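Local coordinates for protein probable dehydrogenase (Bordetella bronchiseptica, PDB 3MOI) that is a putative oxidoreductase of the GFO/IDH/MocA family that probably uses a nicotinamide cofactor bound by its Rossmann-fold domain, at residues Y158-P163 with K261-L266; G173-Q178 with A374-S379; F5-L10 with L17-M22; D184-I189 with A226-S231; K46-P51 with Y278-P283. All blocks are in the same frame, centred on the assembly; numbering follows the deposited sequence.

Interaction 1: residues Y158-P163 with K261-L266; sequences YRPRRP and KVLRQL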
# COMPACT_ATOMS: atom_id res chain seq x y z
N TYR A 158 -10.84 -6.93 17.11
CA TYR A 158 -11.06 -8.05 18.01
C TYR A 158 -10.35 -7.90 19.37
O TYR A 158 -10.24 -8.85 20.08
CB TYR A 158 -10.71 -9.36 17.31
CG TYR A 158 -11.66 -9.60 16.15
CD1 TYR A 158 -12.88 -10.24 16.33
CD2 TYR A 158 -11.39 -9.09 14.89
CE1 TYR A 158 -13.78 -10.42 15.27
CE2 TYR A 158 -12.28 -9.27 13.85
CZ TYR A 158 -13.46 -9.94 14.05
OH TYR A 158 -14.30 -10.09 12.98
N ARG A 159 -9.91 -6.69 19.72
CA ARG A 159 -9.50 -6.42 21.08
C ARG A 159 -10.78 -6.25 21.89
O ARG A 159 -11.84 -6.05 21.34
CB ARG A 159 -8.66 -5.14 21.14
CG ARG A 159 -7.53 -5.14 20.15
CD ARG A 159 -6.54 -4.04 20.38
NE ARG A 159 -5.62 -3.98 19.25
CZ ARG A 159 -5.06 -2.87 18.74
NH1 ARG A 159 -5.28 -1.67 19.27
NH2 ARG A 159 -4.27 -2.99 17.68
N PRO A 160 -10.70 -6.41 23.21
CA PRO A 160 -11.89 -6.35 24.04
C PRO A 160 -12.57 -4.97 24.09
O PRO A 160 -11.93 -4.01 24.45
CB PRO A 160 -11.36 -6.73 25.43
CG PRO A 160 -10.23 -7.62 25.15
CD PRO A 160 -9.58 -7.07 23.91
N ARG A 161 -13.87 -4.91 23.78
CA ARG A 161 -14.58 -3.66 23.61
C ARG A 161 -15.91 -3.60 24.34
O ARG A 161 -16.59 -4.61 24.51
CB ARG A 161 -14.90 -3.44 22.14
CG ARG A 161 -13.71 -3.47 21.22
CD ARG A 161 -12.99 -2.13 21.13
NE ARG A 161 -11.78 -2.29 20.33
CZ ARG A 161 -10.69 -1.54 20.43
NH1 ARG A 161 -10.58 -0.53 21.30
NH2 ARG A 161 -9.66 -1.82 19.63
N ARG A 162 -16.28 -2.39 24.73
CA ARG A 162 -17.60 -2.14 25.23
C ARG A 162 -18.52 -2.05 24.01
O ARG A 162 -18.07 -1.71 22.92
CB ARG A 162 -17.60 -0.83 26.05
CG ARG A 162 -16.78 -0.94 27.35
CD ARG A 162 -16.94 0.30 28.24
NE ARG A 162 -16.27 0.20 29.57
CZ ARG A 162 -15.00 0.55 29.85
NH1 ARG A 162 -14.17 1.02 28.91
NH2 ARG A 162 -14.56 0.42 31.09
N PRO A 163 -19.81 -2.37 24.18
CA PRO A 163 -20.68 -2.46 23.01
C PRO A 163 -20.92 -1.14 22.29
O PRO A 163 -21.09 -1.14 21.08
CB PRO A 163 -21.97 -3.05 23.58
CG PRO A 163 -22.01 -2.55 25.00
CD PRO A 163 -20.55 -2.48 25.45
N LYS A 261 -9.31 -15.46 19.11
CA LYS A 261 -9.29 -16.64 19.99
C LYS A 261 -9.72 -16.23 21.39
O LYS A 261 -10.70 -16.74 21.92
CB LYS A 261 -7.87 -17.25 20.05
CG LYS A 261 -7.77 -18.73 20.51
CD LYS A 261 -6.28 -19.25 20.63
CE LYS A 261 -5.29 -18.60 19.54
NZ LYS A 261 -5.58 -18.88 18.05
N VAL A 262 -9.01 -15.28 21.97
CA VAL A 262 -9.35 -14.79 23.31
C VAL A 262 -10.85 -14.52 23.43
O VAL A 262 -11.46 -14.89 24.43
CB VAL A 262 -8.50 -13.56 23.73
CG1 VAL A 262 -9.07 -12.94 24.96
CG2 VAL A 262 -7.03 -13.93 23.95
N LEU A 263 -11.48 -13.94 22.42
CA LEU A 263 -12.89 -13.58 22.55
C LEU A 263 -13.83 -14.76 22.40
O LEU A 263 -14.86 -14.81 23.06
CB LEU A 263 -13.29 -12.49 21.56
CG LEU A 263 -12.98 -11.00 21.83
CD1 LEU A 263 -11.60 -10.69 22.49
CD2 LEU A 263 -13.14 -10.28 20.45
N ARG A 264 -13.49 -15.73 21.56
CA ARG A 264 -14.37 -16.86 21.27
C ARG A 264 -14.52 -17.78 22.51
O ARG A 264 -15.62 -18.26 22.85
CB ARG A 264 -13.82 -17.62 20.05
CG ARG A 264 -14.64 -18.84 19.60
CD ARG A 264 -14.09 -19.50 18.28
NE ARG A 264 -12.63 -19.71 18.24
CZ ARG A 264 -11.95 -20.65 18.92
NH1 ARG A 264 -12.55 -21.51 19.74
NH2 ARG A 264 -10.63 -20.73 18.78
N GLN A 265 -13.39 -18.01 23.18
CA GLN A 265 -13.31 -18.83 24.39
C GLN A 265 -13.81 -18.09 25.61
O GLN A 265 -14.21 -18.72 26.59
CB GLN A 265 -11.87 -19.25 24.63
CG GLN A 265 -11.32 -20.18 23.55
CD GLN A 265 -9.85 -20.50 23.75
OE1 GLN A 265 -9.09 -19.69 24.32
NE2 GLN A 265 -9.45 -21.68 23.29
N LEU A 266 -13.77 -16.77 25.55
CA LEU A 266 -14.26 -15.95 26.65
C LEU A 266 -15.61 -16.44 27.09
O LEU A 266 -16.53 -16.55 26.28
CB LEU A 266 -14.40 -14.49 26.22
CG LEU A 266 -15.15 -13.53 27.16
CD1 LEU A 266 -16.67 -13.78 27.05
CD2 LEU A 266 -14.65 -13.60 28.61
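Leu263 reaches from helix 258-265 to the backbone and side chains of Tyr158 and Pro160. The first kind of contact is methyl against carbonyl. The two methyls of Leu263 share the carbonyl oxygen of Tyr158 between them. Leu263 CD1 lies 3.3 Å from Tyr158 O, and CD2 of the same leucine is equally near. These are close van der Waals contacts of a polar atom with carbon. The leucine has CG anti to its own carbonyl carbon (chi1 -80°), which turns the fork out from the helix toward the loop.

The second kind is apolar packing. Leu263 CD2 sits at the edge of the Tyr158 ring, near its plane, and is 4.1 Å from Tyr158 CB. The two side chains cross at about a right angle. Leu263 CD1 meets Pro160 more loosely, 4.3 Å from Pro160 CG. Pro160 also packs on Leu273 of helix 270-278.

Polar interactions act around the contact rather than across it. Tyr158 OH is hydrogen-bonded to Asp205, and the Tyr158 ring makes a cation-pi contact with Arg260. The backbone N of Arg161 is bound by Glu270.

The arrangement is a leucine of a short helix packed on an irregular loop. It joins helix 258-265 to the loop after strand 145-153, and that loop belongs to the GFO/IDH/MocA C-terminal domain region.

Interaction 2: residues G173-Q178 with A374-S379; sequences GIIYNQ and AVLESS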
# COMPACT_ATOMS: atom_id res chain seq x y z
N GLY A 173 -15.12 2.11 15.94
CA GLY A 173 -14.56 1.65 14.71
C GLY A 173 -13.40 2.45 14.24
O GLY A 173 -13.01 3.50 14.82
N ILE A 174 -12.85 1.96 13.15
CA ILE A 174 -11.56 2.40 12.76
C ILE A 174 -11.55 3.81 12.19
O ILE A 174 -10.48 4.41 12.16
CB ILE A 174 -10.86 1.41 11.76
CG1 ILE A 174 -11.52 1.41 10.41
CG2 ILE A 174 -10.79 -0.01 12.31
CD1 ILE A 174 -10.47 1.57 9.25
N ILE A 175 -12.69 4.36 11.76
CA ILE A 175 -12.66 5.66 11.16
C ILE A 175 -12.25 6.74 12.17
O ILE A 175 -11.52 7.72 11.85
CB ILE A 175 -14.02 6.08 10.53
CG1 ILE A 175 -14.44 5.18 9.34
CG2 ILE A 175 -13.97 7.59 10.06
CD1 ILE A 175 -13.34 4.64 8.52
N TYR A 176 -12.72 6.59 13.37
CA TYR A 176 -12.44 7.58 14.39
C TYR A 176 -11.31 7.21 15.36
O TYR A 176 -10.79 8.05 16.09
CB TYR A 176 -13.70 7.78 15.20
CG TYR A 176 -14.86 8.36 14.47
CD1 TYR A 176 -14.78 9.66 13.95
CD2 TYR A 176 -16.08 7.65 14.36
CE1 TYR A 176 -15.88 10.23 13.28
CE2 TYR A 176 -17.17 8.19 13.66
CZ TYR A 176 -17.08 9.49 13.15
OH TYR A 176 -18.18 10.10 12.55
N ASN A 177 -10.96 5.93 15.41
CA ASN A 177 -10.05 5.41 16.46
C ASN A 177 -8.70 4.95 15.90
O ASN A 177 -7.78 4.60 16.67
CB ASN A 177 -10.79 4.29 17.20
CG ASN A 177 -12.08 4.82 17.85
OD1 ASN A 177 -12.02 5.57 18.81
ND2 ASN A 177 -13.24 4.45 17.30
N GLN A 178 -8.58 4.89 14.57
CA GLN A 178 -7.33 4.41 13.95
C GLN A 178 -6.87 5.31 12.77
O GLN A 178 -5.74 5.81 12.71
CB GLN A 178 -7.52 2.97 13.54
CG GLN A 178 -7.64 1.95 14.72
CD GLN A 178 -6.27 1.78 15.44
OE1 GLN A 178 -5.94 2.53 16.38
NE2 GLN A 178 -5.47 0.86 14.96
N ALA A 374 -15.04 12.88 5.45
CA ALA A 374 -14.98 12.80 4.01
C ALA A 374 -14.73 11.35 3.59
O ALA A 374 -15.24 10.90 2.54
CB ALA A 374 -13.92 13.78 3.46
N VAL A 375 -14.03 10.59 4.41
CA VAL A 375 -13.90 9.14 4.20
C VAL A 375 -15.28 8.48 4.28
O VAL A 375 -15.64 7.64 3.43
CB VAL A 375 -12.94 8.50 5.21
CG1 VAL A 375 -13.07 6.97 5.18
CG2 VAL A 375 -11.46 8.96 4.91
N LEU A 376 -16.08 8.86 5.28
CA LEU A 376 -17.41 8.28 5.37
C LEU A 376 -18.24 8.67 4.15
O LEU A 376 -18.85 7.78 3.56
CB LEU A 376 -18.13 8.66 6.66
CG LEU A 376 -17.65 7.99 7.96
CD1 LEU A 376 -18.15 8.77 9.19
CD2 LEU A 376 -18.03 6.50 8.03
N GLU A 377 -18.24 9.95 3.72
CA GLU A 377 -19.00 10.35 2.55
C GLU A 377 -18.53 9.65 1.27
O GLU A 377 -19.37 9.18 0.48
CB GLU A 377 -18.95 11.83 2.34
CG GLU A 377 -19.76 12.31 1.13
CD GLU A 377 -19.73 13.84 0.91
OE1 GLU A 377 -19.40 14.59 1.87
OE2 GLU A 377 -20.02 14.28 -0.25
N SER A 378 -17.21 9.63 1.03
CA SER A 378 -16.69 9.11 -0.22
C SER A 378 -17.06 7.64 -0.35
O SER A 378 -17.35 7.16 -1.43
CB SER A 378 -15.18 9.21 -0.27
OG SER A 378 -14.71 8.70 -1.48
N SER A 379 -17.08 6.95 0.77
CA SER A 379 -17.35 5.55 0.78
C SER A 379 -18.84 5.30 0.55
O SER A 379 -19.21 4.31 -0.02
CB SER A 379 -16.88 4.92 2.11
OG SER A 379 -17.26 3.56 2.13
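Ile175 and Tyr176, on the short helix 174-177, pack against Val375 and Leu376 on the long helix 362-381. Ile175 has CG1 anti to its carbonyl carbon (chi1 -65°), but its chi2 of -32° is well away from a staggered value. This bent branch serves two partners. Ile175 CG1 is 4.0 Å from Leu376 CD2, while Ile175 CD1 is 4.1 Å from Val375 CG1.

Leu376 splits its two methyls between neighbours. CD2 goes to the isoleucine. CD1 goes to the far end of the tyrosine, with Leu376 CD1 3.6 Å from Tyr176 OH. Tyr176 and Leu376 cross at about a right angle, and the methyl approaches the ring obliquely. Leu369 and Leu373 also touch the Tyr176 side chain.

Asn177, in the last position of the short helix, reaches back with ND2 to the carbonyl O of Gly173, the N-cap residue, at 2.7 Å. The same ND2 is also bonded to Gly171 O.

Val375 and Ile175 both reach Thr201 of strand 194-202. The contact is therefore part of a helix-on-sheet layer. It joins helix 174-177 to the last helix of the chain, 362-381, beside the large mixed sheet seen in GFO/IDH/MocA C-terminal domains.

Interaction 3: residues F5-L10 with L17-M22; sequences FGICGL and LMAPAM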
# COMPACT_ATOMS: atom_id res chain seq x y z
N PHE A 5 0.42 19.20 35.95
CA PHE A 5 -0.64 18.60 35.18
C PHE A 5 -1.67 17.99 36.06
O PHE A 5 -1.32 17.36 37.05
CB PHE A 5 -0.12 17.45 34.33
CG PHE A 5 0.26 17.83 32.98
CD1 PHE A 5 1.60 17.97 32.62
CD2 PHE A 5 -0.71 18.06 32.02
CE1 PHE A 5 1.95 18.31 31.32
CE2 PHE A 5 -0.37 18.41 30.73
CZ PHE A 5 0.95 18.53 30.38
N GLY A 6 -2.94 18.15 35.69
CA GLY A 6 -4.00 17.29 36.23
C GLY A 6 -4.45 16.28 35.16
O GLY A 6 -4.63 16.66 34.01
N ILE A 7 -4.66 15.02 35.52
CA ILE A 7 -5.21 14.06 34.59
C ILE A 7 -6.70 13.93 34.74
O ILE A 7 -7.18 13.72 35.82
CB ILE A 7 -4.63 12.69 34.75
CG1 ILE A 7 -3.11 12.74 34.63
CG2 ILE A 7 -5.20 11.80 33.66
CD1 ILE A 7 -2.47 11.39 34.42
N CYS A 8 -7.44 14.05 33.65
CA CYS A 8 -8.93 14.06 33.74
C CYS A 8 -9.48 12.95 32.91
O CYS A 8 -9.54 13.09 31.68
CB CYS A 8 -9.47 15.39 33.22
SG CYS A 8 -11.24 15.43 32.78
N GLY A 9 -9.85 11.84 33.58
CA GLY A 9 -10.33 10.65 32.93
C GLY A 9 -9.24 9.61 33.06
O GLY A 9 -8.18 9.77 32.48
N LEU A 10 -9.49 8.53 33.81
CA LEU A 10 -8.45 7.58 34.18
C LEU A 10 -8.71 6.21 33.60
O LEU A 10 -8.60 5.19 34.30
CB LEU A 10 -8.35 7.52 35.70
CG LEU A 10 -7.62 8.67 36.43
CD1 LEU A 10 -7.85 8.59 37.94
CD2 LEU A 10 -6.11 8.75 36.11
N LEU A 17 -1.21 4.55 29.91
CA LEU A 17 -0.27 5.12 28.91
C LEU A 17 0.37 6.41 29.34
O LEU A 17 1.60 6.53 29.42
CB LEU A 17 -0.96 5.33 27.58
CG LEU A 17 -0.71 4.27 26.49
CD1 LEU A 17 -0.07 2.98 27.00
CD2 LEU A 17 -1.99 3.99 25.66
N MET A 18 -0.44 7.41 29.65
CA MET A 18 0.13 8.73 29.79
C MET A 18 0.74 8.94 31.14
O MET A 18 1.82 9.51 31.24
CB MET A 18 -0.92 9.80 29.50
CG MET A 18 -0.40 11.20 29.61
SD MET A 18 1.18 11.39 28.84
CE MET A 18 1.48 13.10 28.95
N ALA A 19 0.05 8.50 32.17
CA ALA A 19 0.51 8.76 33.57
C ALA A 19 1.96 8.37 33.89
O ALA A 19 2.72 9.21 34.34
CB ALA A 19 -0.42 8.15 34.56
N PRO A 20 2.37 7.12 33.61
CA PRO A 20 3.77 6.76 33.91
C PRO A 20 4.75 7.60 33.13
O PRO A 20 5.73 8.12 33.69
CB PRO A 20 3.86 5.29 33.50
CG PRO A 20 2.42 4.82 33.34
CD PRO A 20 1.69 6.05 32.88
N ALA A 21 4.45 7.81 31.85
CA ALA A 21 5.25 8.69 30.99
C ALA A 21 5.39 10.09 31.54
O ALA A 21 6.45 10.70 31.41
CB ALA A 21 4.68 8.73 29.56
N MET A 22 4.33 10.61 32.16
CA MET A 22 4.40 11.92 32.84
C MET A 22 5.33 11.88 34.05
O MET A 22 6.09 12.84 34.24
CB MET A 22 3.02 12.42 33.30
CG MET A 22 2.23 13.25 32.33
SD MET A 22 0.74 14.04 32.98
CE MET A 22 0.41 14.93 31.51
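Met22 lays its terminal methyl on the face of the Phe5 ring, and its side chain makes most of this contact. CB leaves helix 12-24 in the direction of the strand. CB and CG span the gap without touching residues 5-10. Beyond CG the chain is extended, and this straight run is what carries the sulfur and methyl as far as the strand.

SD is the first atom to meet the strand. It lies 3.8 Å from Phe5 CB and somewhat farther, 4.4 Å, from Ile7 CG1. Against the Phe5 ring the sulfur sits obliquely, 4.3 Å from the centroid, which makes a Met-aromatic contact. CE goes further and stops over the middle of the ring. Met22 CE is 3.3 Å from the centroid of the Phe5 ring and only 13° off the ring normal. This is a CH-pi contact, and a tight one.

The strand and helix are the first two elements of a beta-alpha-beta unit, completed by strand 28-34. The segments run nearly antiparallel, at 165°, with axes 10.5 Å apart. Between them the chain turns at Gly9 of a GxGxxG pattern, consistent with the dinucleotide-binding turn of a Rossmann fold.

One turn back along the helix, Ala19 takes up the other strand residue. Ile7 CD1 lies 3.8 Å from Ala19 CB. The first torsion of Ile7 (chi1 -55°) sends the CG1 branch, with CD1 at its end, to this alanine. Met22 also packs on Ile30 of strand 28-34 and on Ile345 of helix 340-352. Phe5 reaches Leu348 of that same helix.

Interaction 4: residues D184-I189 with A226-S231; sequences DSIKTI and AVMVYS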
# COMPACT_ATOMS: atom_id res chain seq x y z
N ASP A 184 -3.05 12.03 10.56
CA ASP A 184 -2.21 13.03 11.21
C ASP A 184 -0.77 12.88 10.80
O ASP A 184 -0.04 13.88 10.70
CB ASP A 184 -2.29 12.95 12.72
CG ASP A 184 -3.63 13.40 13.27
OD1 ASP A 184 -4.31 14.24 12.64
OD2 ASP A 184 -4.01 12.89 14.33
N SER A 185 -0.34 11.64 10.55
CA SER A 185 1.04 11.42 10.16
C SER A 185 1.28 11.97 8.77
O SER A 185 2.36 12.58 8.50
CB SER A 185 1.39 9.93 10.24
OG SER A 185 1.19 9.53 11.61
N ILE A 186 0.29 11.78 7.91
CA ILE A 186 0.41 12.27 6.54
C ILE A 186 0.51 13.78 6.58
O ILE A 186 1.41 14.34 6.03
CB ILE A 186 -0.73 11.79 5.70
CG1 ILE A 186 -0.61 10.27 5.47
CG2 ILE A 186 -0.77 12.48 4.41
CD1 ILE A 186 -1.87 9.65 4.92
N LYS A 187 -0.36 14.45 7.29
CA LYS A 187 -0.21 15.87 7.45
C LYS A 187 1.12 16.32 8.06
O LYS A 187 1.69 17.36 7.68
CB LYS A 187 -1.31 16.38 8.31
CG LYS A 187 -2.71 16.26 7.66
CD LYS A 187 -3.61 17.34 8.27
CE LYS A 187 -4.20 16.95 9.51
NZ LYS A 187 -5.11 18.02 9.98
N THR A 188 1.59 15.60 9.05
CA THR A 188 2.81 15.97 9.72
C THR A 188 4.04 15.82 8.79
O THR A 188 4.82 16.75 8.63
CB THR A 188 3.01 15.11 10.94
OG1 THR A 188 2.01 15.42 11.94
CG2 THR A 188 4.42 15.31 11.52
N ILE A 189 4.18 14.65 8.13
CA ILE A 189 5.26 14.42 7.20
C ILE A 189 5.20 15.45 6.10
O ILE A 189 6.23 15.97 5.72
CB ILE A 189 5.16 13.02 6.61
CG1 ILE A 189 5.48 11.97 7.68
CG2 ILE A 189 6.13 12.82 5.42
CD1 ILE A 189 4.81 10.57 7.45
N ALA A 226 -1.33 10.69 -1.01
CA ALA A 226 -1.04 9.68 -0.03
C ALA A 226 -2.08 8.55 -0.12
O ALA A 226 -3.26 8.78 -0.13
CB ALA A 226 -1.14 10.27 1.28
N VAL A 227 -1.64 7.32 -0.22
CA VAL A 227 -2.54 6.20 -0.11
C VAL A 227 -2.53 5.76 1.34
O VAL A 227 -1.47 5.65 1.93
CB VAL A 227 -2.03 5.02 -1.02
CG1 VAL A 227 -2.56 3.64 -0.56
CG2 VAL A 227 -2.38 5.27 -2.46
N MET A 228 -3.71 5.46 1.89
CA MET A 228 -3.87 5.05 3.29
C MET A 228 -4.76 3.81 3.23
O MET A 228 -5.85 3.84 2.64
CB MET A 228 -4.52 6.20 4.05
CG MET A 228 -4.91 6.01 5.50
SD MET A 228 -5.89 7.42 6.22
CE MET A 228 -5.21 8.57 5.16
N VAL A 229 -4.26 2.72 3.80
CA VAL A 229 -4.97 1.47 3.87
C VAL A 229 -4.91 0.94 5.29
O VAL A 229 -3.86 0.94 5.92
CB VAL A 229 -4.34 0.38 2.94
CG1 VAL A 229 -4.92 -1.02 3.27
CG2 VAL A 229 -4.55 0.71 1.47
N TYR A 230 -6.03 0.44 5.80
CA TYR A 230 -6.12 -0.04 7.21
C TYR A 230 -7.07 -1.21 7.24
O TYR A 230 -8.16 -1.13 6.64
CB TYR A 230 -6.69 1.03 8.16
CG TYR A 230 -6.56 0.58 9.56
CD1 TYR A 230 -5.53 1.01 10.35
CD2 TYR A 230 -7.44 -0.39 10.10
CE1 TYR A 230 -5.41 0.57 11.63
CE2 TYR A 230 -7.30 -0.84 11.32
CZ TYR A 230 -6.26 -0.36 12.11
OH TYR A 230 -6.10 -0.82 13.40
N SER A 231 -6.69 -2.26 7.94
CA SER A 231 -7.59 -3.41 8.21
C SER A 231 -7.32 -3.98 9.60
O SER A 231 -6.15 -4.10 10.03
CB SER A 231 -7.36 -4.49 7.17
OG SER A 231 -8.22 -5.59 7.36
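Helix 179-190 lies over strand 225-231, and the backbones come closest at Ile186 and Ala226, whose CA atoms are 7.2 Å apart. Ile186 makes every helix-side contact between the two segments. It has CG1 anti to its own carbonyl carbon and CG2 anti to the backbone N (chi1 -70°), and the two branches straddle the alanine. Ile186 CG2 is 3.8 Å from Ala226 CB, and CD1 is just as near to that same carbon. Both branches thus lie against the single methyl of Ala226.

CD1 also meets the second strand residue. Ile186 CD1 is 3.5 Å from Met228 CE. Met228 leaves the strand with CG anti to the backbone N and then bends at chi3, -27°. That bend turns its methyl back to the isoleucine. Ala226 and Met228 are alternate residues of the strand, so both face the helix. Leu218 of the neighbouring strand 213-220 touches all three side chains. Val227, on the other face of the strand, packs on Val227 of the second subunit.

Within the helix, Asp184 O accepts two bonds. Thr188 N reaches it over 2.9 Å. Thr188 OG1 also donates to Asp184 O, at 2.8 Å, from the opposite face of the carbonyl plane.

Ile186, Ala226 and Met228 are buried and meet through carbon atoms, Met228 by its methyl. Their contact implies hydrophobic burial and close fit. One turn earlier in the helix, Gln182 NE2 adds a hydrogen bond to Val229 O of the strand. The other face of the same strand serves the dimer interface.

Interaction 5: residues K46-P51 with Y278-P283; sequences KEYGIP and YGFGGP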
# COMPACT_ATOMS: atom_id res chain seq x y z
N LYS A 46 -3.67 6.84 45.62
CA LYS A 46 -2.69 6.17 46.50
C LYS A 46 -1.37 5.97 45.77
O LYS A 46 -0.33 6.38 46.24
CB LYS A 46 -3.17 4.77 47.02
CG LYS A 46 -3.80 4.73 48.46
CD LYS A 46 -4.25 3.33 48.95
CE LYS A 46 -4.26 3.18 50.54
NZ LYS A 46 -4.61 1.79 51.08
N GLU A 47 -1.41 5.33 44.60
CA GLU A 47 -0.17 5.00 43.88
C GLU A 47 0.69 6.21 43.45
O GLU A 47 1.93 6.14 43.53
CB GLU A 47 -0.50 4.15 42.66
CG GLU A 47 0.63 4.00 41.66
CD GLU A 47 1.58 2.85 41.95
OE1 GLU A 47 1.72 2.40 43.12
OE2 GLU A 47 2.19 2.39 40.95
N TYR A 48 0.06 7.29 42.99
CA TYR A 48 0.79 8.49 42.55
C TYR A 48 0.92 9.57 43.65
O TYR A 48 1.56 10.59 43.45
CB TYR A 48 0.17 9.10 41.29
CG TYR A 48 0.56 8.37 40.05
CD1 TYR A 48 1.48 8.90 39.16
CD2 TYR A 48 0.00 7.11 39.75
CE1 TYR A 48 1.85 8.17 38.01
CE2 TYR A 48 0.35 6.42 38.59
CZ TYR A 48 1.27 6.95 37.75
OH TYR A 48 1.62 6.23 36.63
N GLY A 49 0.32 9.34 44.81
CA GLY A 49 0.49 10.24 45.93
C GLY A 49 -0.14 11.58 45.65
O GLY A 49 0.43 12.61 46.01
N ILE A 50 -1.32 11.58 45.03
CA ILE A 50 -1.98 12.85 44.77
C ILE A 50 -3.44 12.91 45.21
O ILE A 50 -4.09 11.87 45.36
CB ILE A 50 -1.92 13.14 43.28
CG1 ILE A 50 -2.46 11.95 42.48
CG2 ILE A 50 -0.52 13.49 42.90
CD1 ILE A 50 -2.81 12.33 41.06
N PRO A 51 -3.96 14.13 45.38
CA PRO A 51 -5.39 14.27 45.66
C PRO A 51 -6.18 13.89 44.41
O PRO A 51 -5.72 14.20 43.36
CB PRO A 51 -5.56 15.77 45.94
CG PRO A 51 -4.41 16.48 45.32
CD PRO A 51 -3.31 15.45 45.12
N TYR A 278 -7.44 -3.66 30.62
CA TYR A 278 -6.88 -2.37 30.22
C TYR A 278 -7.08 -1.26 31.30
O TYR A 278 -6.61 -0.14 31.16
CB TYR A 278 -7.43 -1.97 28.83
CG TYR A 278 -6.90 -2.84 27.67
CD1 TYR A 278 -5.63 -2.63 27.13
CD2 TYR A 278 -7.66 -3.87 27.13
CE1 TYR A 278 -5.13 -3.41 26.09
CE2 TYR A 278 -7.18 -4.65 26.07
CZ TYR A 278 -5.92 -4.42 25.56
OH TYR A 278 -5.44 -5.20 24.54
N GLY A 279 -7.75 -1.59 32.40
CA GLY A 279 -7.91 -0.65 33.50
C GLY A 279 -6.63 -0.41 34.29
O GLY A 279 -5.58 -1.05 34.04
N PHE A 280 -6.72 0.53 35.24
CA PHE A 280 -5.56 0.88 36.08
C PHE A 280 -5.27 -0.20 37.11
O PHE A 280 -6.15 -0.55 37.90
CB PHE A 280 -5.76 2.23 36.80
CG PHE A 280 -4.61 2.58 37.67
CD1 PHE A 280 -3.38 2.88 37.11
CD2 PHE A 280 -4.71 2.51 39.04
CE1 PHE A 280 -2.27 3.16 37.90
CE2 PHE A 280 -3.61 2.78 39.85
CZ PHE A 280 -2.38 3.10 39.28
N GLY A 281 -4.03 -0.70 37.13
CA GLY A 281 -3.66 -1.78 38.04
C GLY A 281 -4.06 -3.17 37.54
O GLY A 281 -3.96 -4.14 38.28
N GLY A 282 -4.54 -3.25 36.30
CA GLY A 282 -4.78 -4.51 35.64
C GLY A 282 -3.48 -5.03 35.04
O GLY A 282 -2.41 -4.42 35.26
N PRO A 283 -3.55 -6.14 34.27
CA PRO A 283 -2.41 -6.82 33.66
C PRO A 283 -1.44 -5.89 32.96
O PRO A 283 -0.25 -5.91 33.27
CB PRO A 283 -3.05 -7.76 32.62
CG PRO A 283 -4.41 -8.03 33.12
CD PRO A 283 -4.82 -6.85 33.99
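The Phe280 and Tyr48 rings meet at the surface of the Rossmann-type domain, and neither lies flat on the other. Phe280 CE1 comes to the edge of the Tyr48 ring, near its plane, 4.2 Å from Tyr48 CE2. Relative to the Phe280 ring, Tyr48 CE2 lies obliquely. At the edge of the Phe280 ring, in its plane, lies the methylene CG of Glu47, 3.9 Å from Phe280 CZ. Glu47 CB is also close to that ring carbon, at 4.0 Å. The Glu47 carboxylate is turned 63° from the Phe280 ring plane. Phe44 of the same helix joins both rings: it stacks on Tyr48 and meets Phe280 edge-to-face.

Torsions explain the approach of the acid. Glu47 starts out anti to the backbone N (chi1 167°) and then bends at chi2, 87°. This presents its methylenes, not its charged end, to the phenylalanine. The carboxylate forms a weak, long ion pair with Arg23.

The backbones are shaped by glycines. Gly49, with positive phi, forms a Schellman motif with the last turn of the helix. Phe280 stands on a type II beta turn from Gly279 to Gly282, and its carbonyl oxygen is bound by Arg43.

The contact is small and lies at the surface. It brings a loop following helix 270-278 onto helix 38-48 of the Rossmann-type domain. Carbon-on-carbon packing, partly at ring edges, makes the contact, with the charges set to the side. It implies a modest, largely hydrophobic attachment, aided by the arginine bond to the loop backbone.

Interaction 5 brings the 278-283 loop to the Rossmann-type domain that holds interaction 3. Their centres are 10 Å apart, and they touch where Tyr48 OH packs on Ala19 CB at 3.5 Å. Interaction 3 holds Gly9 of the probable cofactor-binding turn, and the Phe280 side chain of interaction 5 lies near that pattern without touching it. Interactions 2 and 4 form a second pair on the other side of the chain's centre, with centres 13 Å apart. Ile174 CD1 packs on Tyr230 CD2 between them. Interaction 1 is joined to interaction 5 by Pro160 CD against Tyr278 CE2, at 4.0 Å. The centres of interactions 3 and 4 are about 27 Å apart.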